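Local structure of putative S-adenosylmethionine-dependent methyltransferase (Bacteroides thetaiotaomicron, 1WYZ) at residues 125-130 against 229-234; 149-154 against 182-187; 195-200 against 205-210. The protein probably acts as a methyltransferase that takes its methyl group from S-adenosylmethionine. All coordinates share one frame; numbering follows the deposited sequence.

Interaction 1: residues 125-130 against 229-234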
loop_
_atom_site.group_PDB
_atom_site.type_symbol
_atom_site.label_atom_id
_atom_site.label_comp_id
_atom_site.label_asym_id
_atom_site.label_seq_id
_atom_site.Cartn_x
_atom_site.Cartn_y
_atom_site.Cartn_z
ATOM N N ILE A 125 0.108 3.786 -1.069
ATOM C CA ILE A 125 -1.279 3.876 -0.575
ATOM C C ILE A 125 -1.581 5.204 0.120
ATOM O O ILE A 125 -2.704 5.698 0.048
ATOM C CB ILE A 125 -1.667 2.730 0.408
ATOM C CG1 ILE A 125 -1.095 3.016 1.791
ATOM C CG2 ILE A 125 -1.165 1.381 -0.114
ATOM C CD1 ILE A 125 -1.734 2.228 2.926
ATOM N N LEU A 126 -0.590 5.775 0.804
ATOM C CA LEU A 126 -0.780 7.058 1.468
ATOM C C LEU A 126 -1.134 8.105 0.407
ATOM O O LEU A 126 -2.011 8.954 0.623
ATOM C CB LEU A 126 0.490 7.464 2.226
ATOM C CG LEU A 126 0.696 6.706 3.548
ATOM C CD1 LEU A 126 2.108 6.928 4.096
ATOM C CD2 LEU A 126 -0.365 7.156 4.565
ATOM N N SER A 127 -0.462 8.028 -0.744
ATOM C CA SER A 127 -0.712 8.958 -1.853
ATOM C C SER A 127 -2.115 8.796 -2.390
ATOM O O SER A 127 -2.848 9.767 -2.526
ATOM C CB SER A 127 0.278 8.734 -3.001
ATOM O OG SER A 127 1.513 9.356 -2.712
ATOM N N VAL A 128 -2.481 7.566 -2.719
ATOM C CA VAL A 128 -3.818 7.315 -3.226
ATOM C C VAL A 128 -4.819 7.956 -2.281
ATOM O O VAL A 128 -5.750 8.622 -2.713
ATOM C CB VAL A 128 -4.112 5.806 -3.309
ATOM C CG1 VAL A 128 -5.590 5.576 -3.586
ATOM C CG2 VAL A 128 -3.262 5.176 -4.420
HETATM N N MSE A 129 -4.598 7.760 -0.986
HETATM C CA MSE A 129 -5.483 8.287 0.035
HETATM C C MSE A 129 -5.636 9.797 0.011
HETATM O O MSE A 129 -6.757 10.317 0.014
HETATM C CB MSE A 129 -5.001 7.844 1.421
HETATM C CG MSE A 129 -5.193 6.359 1.736
HETATM SE SE MSE A 129 -4.257 5.804 3.354
HETATM C CE MSE A 129 -5.039 7.088 4.590
ATOM N N ALA A 130 -4.512 10.502 -0.026
ATOM C CA ALA A 130 -4.547 11.950 0.001
ATOM C C ALA A 130 -4.879 12.607 -1.313
ATOM O O ALA A 130 -5.137 13.815 -1.342
ATOM C CB ALA A 130 -3.224 12.495 0.525
ATOM N N ILE A 229 5.949 11.414 -5.411
ATOM C CA ILE A 229 5.240 10.463 -6.273
ATOM C C ILE A 229 4.203 11.209 -7.098
ATOM O O ILE A 229 3.729 12.264 -6.677
ATOM C CB ILE A 229 4.467 9.390 -5.466
ATOM C CG1 ILE A 229 5.423 8.574 -4.602
ATOM C CG2 ILE A 229 3.699 8.480 -6.414
ATOM C CD1 ILE A 229 5.932 9.291 -3.357
ATOM N N PHE A 230 3.832 10.658 -8.251
ATOM C CA PHE A 230 2.837 11.303 -9.095
ATOM C C PHE A 230 1.633 10.404 -9.364
ATOM O O PHE A 230 1.775 9.199 -9.576
ATOM C CB PHE A 230 3.468 11.735 -10.419
ATOM C CG PHE A 230 4.548 12.769 -10.266
ATOM C CD1 PHE A 230 4.259 14.023 -9.734
ATOM C CD2 PHE A 230 5.867 12.487 -10.638
ATOM C CE1 PHE A 230 5.265 14.986 -9.569
ATOM C CE2 PHE A 230 6.889 13.446 -10.477
ATOM C CZ PHE A 230 6.580 14.692 -9.943
ATOM N N LEU A 231 0.442 10.996 -9.353
ATOM C CA LEU A 231 -0.781 10.244 -9.614
ATOM C C LEU A 231 -1.655 10.926 -10.660
ATOM O O LEU A 231 -1.965 12.105 -10.540
ATOM C CB LEU A 231 -1.601 10.070 -8.336
ATOM C CG LEU A 231 -0.951 9.377 -7.141
ATOM C CD1 LEU A 231 -0.000 10.361 -6.451
ATOM C CD2 LEU A 231 -2.037 8.892 -6.160
ATOM N N LEU A 232 -2.055 10.167 -11.677
ATOM C CA LEU A 232 -2.909 10.667 -12.752
ATOM C C LEU A 232 -4.304 10.042 -12.672
ATOM O O LEU A 232 -4.433 8.818 -12.612
ATOM C CB LEU A 232 -2.308 10.316 -14.126
ATOM C CG LEU A 232 -0.918 10.794 -14.542
ATOM C CD1 LEU A 232 -0.657 10.366 -15.971
ATOM C CD2 LEU A 232 -0.841 12.309 -14.434
ATOM N N TYR A 233 -5.342 10.874 -12.676
ATOM C CA TYR A 233 -6.712 10.368 -12.639
ATOM C C TYR A 233 -7.624 11.295 -13.438
ATOM O O TYR A 233 -7.149 12.304 -13.947
ATOM C CB TYR A 233 -7.200 10.184 -11.205
ATOM C CG TYR A 233 -8.360 9.223 -11.130
ATOM C CD1 TYR A 233 -8.297 7.978 -11.759
ATOM C CD2 TYR A 233 -9.544 9.580 -10.490
ATOM C CE1 TYR A 233 -9.401 7.112 -11.763
ATOM C CE2 TYR A 233 -10.645 8.734 -10.483
ATOM C CZ TYR A 233 -10.576 7.502 -11.119
ATOM O OH TYR A 233 -11.683 6.680 -11.122
ATOM N N LYS A 234 -8.919 10.975 -13.531
ATOM C CA LYS A 234 -9.846 11.738 -14.384
ATOM C C LYS A 234 -10.500 13.097 -14.103
ATOM O O LYS A 234 -10.372 14.000 -14.940
ATOM C CB LYS A 234 -10.940 10.800 -14.899
ATOM C CG LYS A 234 -11.521 9.851 -13.891
ATOM C CD LYS A 234 -12.575 9.001 -14.582
ATOM C CE LYS A 234 -13.191 7.972 -13.654
ATOM N NZ LYS A 234 -14.347 7.307 -14.317
#
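L231 rises from its strand and puts both methyl branches against S127 and the start of V128 on the helix above. CD1 takes the serine methylene, with L231 CD1 to S127 CB at 3.8 Å. L231 CD2 lies beside the helix backbone, 3.7 Å from V128 N, and also touches S127 C and CB. The leucine thus straddles the serine, one branch at its CB and the other on the peptide that follows. The torsion explains this reach, since L231 CG stands anti to its own carbonyl carbon (chi1 -58°) and the CB bond already points at the helix. V128 adds little. Its CB is directed away from the strand, and only the CG2 branch comes back, 4.3 Å from L231 CD2.

S127 also points at the strand, and its hydroxyl oxygen passes I229 at 4.0 Å from S127 OG to I229 CB, a van der Waals approach without a bond. That hydroxyl is already occupied, because it hydrogen-bonds to the carbonyl oxygen of S123 one turn earlier in the same helix. A polar atom is therefore carried into an apolar interface with its partner supplied by its own helix, and no hydrogen bond crosses the contact. I229 is poorly ordered, which makes its share less certain than that of L231.

The segment axes come within 9.4 Å and cross at -47°. The patch is small, with only 146 Å² buried, both sides summed, and it uses alternate strand residues, I229 and L231. F230 and L232 point to the other face, where helix 178-188 receives them. Helices on both faces of a mixed sheet are consistent with the C-terminal alpha/beta domain of RsmI-like methyltransferases.

Interaction 2: residues 149-154 against 182-187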
loop_
_atom_site.group_PDB
_atom_site.type_symbol
_atom_site.label_atom_id
_atom_site.label_comp_id
_atom_site.label_asym_id
_atom_site.label_seq_id
_atom_site.Cartn_x
_atom_site.Cartn_y
_atom_site.Cartn_z
ATOM N N GLY A 149 10.049 11.086 -25.564
ATOM C CA GLY A 149 9.307 10.416 -26.623
ATOM C C GLY A 149 8.880 9.021 -26.216
ATOM O O GLY A 149 7.805 8.547 -26.585
ATOM N N GLU A 150 9.745 8.349 -25.472
ATOM C CA GLU A 150 9.430 7.025 -24.977
ATOM C C GLU A 150 8.668 7.329 -23.686
ATOM O O GLU A 150 7.769 6.591 -23.275
ATOM C CB GLU A 150 10.712 6.243 -24.675
ATOM C CG GLU A 150 10.495 4.750 -24.454
ATOM C CD GLU A 150 10.291 3.976 -25.750
ATOM O OE1 GLU A 150 9.404 4.355 -26.550
ATOM O OE2 GLU A 150 11.020 2.981 -25.963
ATOM N N ARG A 151 9.033 8.449 -23.070
ATOM C CA ARG A 151 8.402 8.896 -21.836
ATOM C C ARG A 151 7.046 9.513 -22.146
ATOM O O ARG A 151 6.122 9.462 -21.334
ATOM C CB ARG A 151 9.301 9.908 -21.124
ATOM C CG ARG A 151 8.813 10.278 -19.742
ATOM C CD ARG A 151 9.969 10.558 -18.819
ATOM N NE ARG A 151 9.993 11.951 -18.397
ATOM C CZ ARG A 151 10.833 12.438 -17.492
ATOM N NH1 ARG A 151 11.728 11.644 -16.913
ATOM N NH2 ARG A 151 10.761 13.716 -17.148
ATOM N N ALA A 152 6.931 10.103 -23.329
ATOM C CA ALA A 152 5.678 10.705 -23.751
ATOM C C ALA A 152 4.724 9.575 -24.114
ATOM O O ALA A 152 3.527 9.660 -23.869
ATOM C CB ALA A 152 5.912 11.603 -24.947
ATOM N N LYS A 153 5.268 8.515 -24.706
ATOM C CA LYS A 153 4.457 7.369 -25.086
ATOM C C LYS A 153 3.842 6.791 -23.826
ATOM O O LYS A 153 2.637 6.561 -23.758
ATOM C CB LYS A 153 5.303 6.285 -25.767
ATOM C CG LYS A 153 5.601 6.521 -27.246
ATOM C CD LYS A 153 6.117 5.248 -27.917
ATOM C CE LYS A 153 5.054 4.148 -27.947
ATOM N NZ LYS A 153 3.926 4.460 -28.871
ATOM N N LYS A 154 4.688 6.571 -22.828
ATOM C CA LYS A 154 4.257 6.000 -21.562
ATOM C C LYS A 154 3.172 6.842 -20.891
ATOM O O LYS A 154 2.095 6.327 -20.586
ATOM C CB LYS A 154 5.466 5.821 -20.629
ATOM C CG LYS A 154 5.225 4.913 -19.434
ATOM C CD LYS A 154 4.701 3.561 -19.877
ATOM C CE LYS A 154 4.819 2.549 -18.758
ATOM N NZ LYS A 154 4.164 3.066 -17.532
ATOM N N ILE A 182 7.312 17.111 -14.303
ATOM C CA ILE A 182 6.086 17.899 -14.330
ATOM C C ILE A 182 5.953 18.609 -15.676
ATOM O O ILE A 182 4.853 18.728 -16.219
ATOM C CB ILE A 182 6.015 18.940 -13.162
ATOM C CG1 ILE A 182 7.259 19.836 -13.157
ATOM C CG2 ILE A 182 5.849 18.221 -11.825
ATOM C CD1 ILE A 182 7.173 21.030 -14.084
ATOM N N GLU A 183 7.077 19.061 -16.222
ATOM C CA GLU A 183 7.074 19.731 -17.515
ATOM C C GLU A 183 6.562 18.735 -18.538
ATOM O O GLU A 183 5.747 19.081 -19.384
ATOM C CB GLU A 183 8.488 20.191 -17.903
ATOM C CG GLU A 183 8.616 20.707 -19.337
ATOM C CD GLU A 183 7.959 22.068 -19.549
ATOM O OE1 GLU A 183 7.004 22.400 -18.805
ATOM O OE2 GLU A 183 8.390 22.797 -20.474
ATOM N N ASP A 184 7.030 17.493 -18.451
ATOM C CA ASP A 184 6.591 16.457 -19.388
ATOM C C ASP A 184 5.109 16.076 -19.257
ATOM O O ASP A 184 4.426 15.861 -20.269
ATOM C CB ASP A 184 7.451 15.195 -19.254
ATOM C CG ASP A 184 8.814 15.351 -19.894
ATOM O OD1 ASP A 184 8.889 15.919 -21.000
ATOM O OD2 ASP A 184 9.811 14.896 -19.294
ATOM N N ILE A 185 4.619 15.996 -18.022
ATOM C CA ILE A 185 3.231 15.638 -17.786
ATOM C C ILE A 185 2.272 16.655 -18.402
ATOM O O ILE A 185 1.301 16.283 -19.070
ATOM C CB ILE A 185 2.956 15.493 -16.269
ATOM C CG1 ILE A 185 3.847 14.385 -15.706
ATOM C CG2 ILE A 185 1.478 15.170 -16.017
ATOM C CD1 ILE A 185 3.372 12.980 -15.875
ATOM N N LEU A 186 2.566 17.938 -18.206
ATOM C CA LEU A 186 1.715 19.005 -18.722
ATOM C C LEU A 186 1.857 19.280 -20.219
ATOM O O LEU A 186 1.030 19.978 -20.814
ATOM C CB LEU A 186 1.948 20.284 -17.917
ATOM C CG LEU A 186 3.373 20.835 -17.841
ATOM C CD1 LEU A 186 3.681 21.643 -19.102
ATOM C CD2 LEU A 186 3.504 21.717 -16.595
ATOM N N GLN A 187 2.900 18.735 -20.833
ATOM C CA GLN A 187 3.075 18.913 -22.265
ATOM C C GLN A 187 2.320 17.813 -23.002
ATOM O O GLN A 187 1.625 18.077 -23.982
ATOM C CB GLN A 187 4.552 18.857 -22.653
ATOM C CG GLN A 187 5.354 20.031 -22.149
ATOM C CD GLN A 187 4.843 21.332 -22.702
ATOM O OE1 GLN A 187 5.041 22.389 -22.108
ATOM N NE2 GLN A 187 4.183 21.268 -23.854
#
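R151 and D184 form an interhelical salt bridge joining the first turn of helix 150-165 to helix 178-188, in the alpha/beta domain built on the mixed sheet. The arginine leaves its helix with CG anti to the backbone N (chi1 -172°), and its chain then bends at the second and third torsions. Those bends turn the guanidinium so that the edge bearing NE and NH2 meets the carboxylate. D184 answers from the opposing helix with CG anti to its carbonyl carbon (chi1 -76°), which sends its carboxylate toward the arginine.

The side chains cross at about a right angle, and their flat groups are 87° apart. This rules out the coplanar, two-oxygen pairing of a side-on (NE/NH2) bridge: a single oxygen, OD2, accepts from both nitrogens. The bond from R151 NE to D184 OD2, at 3.1 Å, is weak. R151 NH1 forms a second salt bridge with E173 OE2, so two carboxylates restrain the guanidinium's rotation and would probably stabilise its charge. The stronger link to the aspartate runs from R151 NH2 to the anti lone pair of D184 OD2, 2.6 Å long, with the oxygen tilted out of the guanidinium plane.

Interaction 3: residues 195-200 against 205-210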
loop_
_atom_site.group_PDB
_atom_site.type_symbol
_atom_site.label_atom_id
_atom_site.label_comp_id
_atom_site.label_asym_id
_atom_site.label_seq_id
_atom_site.Cartn_x
_atom_site.Cartn_y
_atom_site.Cartn_z
ATOM N N LEU A 195 -3.783 15.595 -11.968
ATOM C CA LEU A 195 -2.451 15.201 -11.548
ATOM C C LEU A 195 -2.248 15.533 -10.073
ATOM O O LEU A 195 -2.461 16.671 -9.664
ATOM C CB LEU A 195 -1.400 15.941 -12.375
ATOM C CG LEU A 195 -0.029 15.954 -11.694
ATOM C CD1 LEU A 195 0.465 14.529 -11.572
ATOM C CD2 LEU A 195 0.965 16.788 -12.481
ATOM N N CYS A 196 -1.836 14.544 -9.277
ATOM C CA CYS A 196 -1.576 14.761 -7.861
ATOM C C CYS A 196 -0.075 14.656 -7.594
ATOM O O CYS A 196 0.556 13.654 -7.937
ATOM C CB CYS A 196 -2.312 13.722 -7.010
ATOM S SG CYS A 196 -1.901 13.768 -5.217
ATOM N N ILE A 197 0.495 15.691 -6.990
ATOM C CA ILE A 197 1.906 15.685 -6.663
ATOM C C ILE A 197 1.997 15.409 -5.178
ATOM O O ILE A 197 1.345 16.081 -4.386
ATOM C CB ILE A 197 2.556 17.050 -6.975
ATOM C CG1 ILE A 197 2.688 17.223 -8.493
ATOM C CG2 ILE A 197 3.909 17.159 -6.273
ATOM C CD1 ILE A 197 3.009 18.643 -8.952
ATOM N N ALA A 198 2.792 14.419 -4.795
ATOM C CA ALA A 198 2.941 14.084 -3.381
ATOM C C ALA A 198 4.419 14.012 -2.997
ATOM O O ALA A 198 5.093 13.006 -3.253
ATOM C CB ALA A 198 2.254 12.767 -3.090
ATOM N N ALA A 199 4.911 15.083 -2.380
ATOM C CA ALA A 199 6.305 15.185 -1.963
ATOM C C ALA A 199 6.475 15.144 -0.436
ATOM O O ALA A 199 5.637 15.654 0.303
ATOM C CB ALA A 199 6.891 16.466 -2.525
ATOM N N ASN A 200 7.572 14.549 0.024
ATOM C CA ASN A 200 7.864 14.419 1.450
ATOM C C ASN A 200 6.727 13.831 2.255
ATOM O O ASN A 200 6.382 14.354 3.313
ATOM C CB ASN A 200 8.231 15.758 2.068
ATOM C CG ASN A 200 9.634 16.180 1.731
ATOM O OD1 ASN A 200 10.565 15.368 1.759
ATOM N ND2 ASN A 200 9.807 17.461 1.423
ATOM N N GLY A 205 7.242 18.130 5.747
ATOM C CA GLY A 205 7.698 19.213 4.898
ATOM C C GLY A 205 6.740 18.906 3.755
ATOM O O GLY A 205 6.674 19.573 2.721
ATOM N N GLU A 206 5.990 17.833 4.011
ATOM C CA GLU A 206 4.976 17.245 3.154
ATOM C C GLU A 206 4.175 18.195 2.290
ATOM O O GLU A 206 3.815 19.284 2.698
ATOM C CB GLU A 206 4.011 16.425 4.021
ATOM C CG GLU A 206 2.810 15.834 3.268
ATOM C CD GLU A 206 1.822 15.094 4.175
ATOM O OE1 GLU A 206 2.136 13.968 4.635
ATOM O OE2 GLU A 206 0.730 15.654 4.423
ATOM N N PHE A 207 3.887 17.738 1.084
ATOM C CA PHE A 207 3.109 18.487 0.123
ATOM C C PHE A 207 2.342 17.435 -0.665
ATOM O O PHE A 207 2.951 16.565 -1.279
ATOM C CB PHE A 207 4.027 19.269 -0.819
ATOM C CG PHE A 207 3.293 20.017 -1.906
ATOM C CD1 PHE A 207 2.703 21.256 -1.647
ATOM C CD2 PHE A 207 3.176 19.474 -3.181
ATOM C CE1 PHE A 207 2.005 21.958 -2.653
ATOM C CE2 PHE A 207 2.481 20.156 -4.200
ATOM C CZ PHE A 207 1.896 21.397 -3.927
ATOM N N ILE A 208 1.016 17.491 -0.620
ATOM C CA ILE A 208 0.180 16.544 -1.352
ATOM C C ILE A 208 -1.073 17.276 -1.743
ATOM O O ILE A 208 -1.990 17.451 -0.940
ATOM C CB ILE A 208 -0.256 15.348 -0.516
ATOM C CG1 ILE A 208 0.962 14.702 0.155
ATOM C CG2 ILE A 208 -1.018 14.364 -1.423
ATOM C CD1 ILE A 208 0.630 13.679 1.236
ATOM N N GLN A 209 -1.109 17.682 -3.001
ATOM C CA GLN A 209 -2.209 18.452 -3.533
ATOM C C GLN A 209 -2.609 17.896 -4.887
ATOM O O GLN A 209 -1.759 17.487 -5.677
ATOM C CB GLN A 209 -1.733 19.898 -3.661
ATOM C CG GLN A 209 -2.780 20.913 -4.011
ATOM C CD GLN A 209 -2.213 22.319 -3.963
ATOM O OE1 GLN A 209 -1.262 22.642 -4.678
ATOM N NE2 GLN A 209 -2.789 23.161 -3.112
ATOM N N THR A 210 -3.910 17.867 -5.144
ATOM C CA THR A 210 -4.423 17.380 -6.415
ATOM C C THR A 210 -4.875 18.570 -7.230
ATOM O O THR A 210 -5.384 19.549 -6.695
ATOM C CB THR A 210 -5.607 16.432 -6.230
ATOM O OG1 THR A 210 -5.135 15.202 -5.676
ATOM C CG2 THR A 210 -6.277 16.151 -7.560
#
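F207 brings the edge of its ring against the CG2 methyl of I197, which lies in the ring plane, with I197 CG2 to F207 CE2 at 3.9 Å. The two side chains slant across each other. F207 CG stands anti to its backbone N (chi1 177°), which directs the ring along the strand toward I197, two residues before its own bridge partner A199. The contact is therefore diagonal, and W216 of helix 213-216 touches both partners.

The opposite face of the hairpin is marked by C196, A198, I208 and T210. Here I208 spreads its two branches: CG1 sits 4.0 Å from A198 CB, while I208 CG2 reaches C196 SG at 3.9 Å. T210 OG1 passes C196 CB at 3.5 Å, but its hydrogen bond goes to the backbone oxygen of S131, tying this strand to the end of helix 123-131.

The antiparallel backbone frame has two hydrogen-bonded pairs. A199 and F207 are bonded both ways, with A199 N to F207 O at 2.7 Å and F207 N to A199 O at 2.8 Å. I197 and Q209 are joined by longer bonds, 3.2 Å from I197 N to Q209 O. Between them the non-hydrogen-bonded pair A198 and I208 comes close enough for CA-H...O contacts, I208 CA lying 3.3 Å from I197 O. Towards the turn, E206 OE1 accepts a hydrogen bond from the backbone N of T202.

Strand 207-212 is outermost in its sheet within the chain, and the second subunit packs on E206, I208, Q209 and T210. The chemistry implies that backbone bonds fix the register, while the C196/A198/I208/T210 face packs on helix 123-131, with one hydrogen bond from T210, and the I197/F207 face packs on W216.

Interactions 1 and 3 both reach the same sheet. Their centres lie about 9 Å apart, and strand 228-233 runs beside strand 194-199, with probable hydrogen bonds from C196 N to L231 O (2.7 Å) and from I229 N to A198 O (2.8 Å). Helix 123-131 spans both: S127 OG touches A198 CB at 3.5 Å, and A130 meets I208. Interaction 2 lies farther out, about 18 Å and 19 Å from the other two centres, but its helix 178-188 packs on the opposite sheet face, I182 against F230 and I197, I185 against L232 and L195. Interactions 1 and 3 also touch the second subunit; interaction 2 does not.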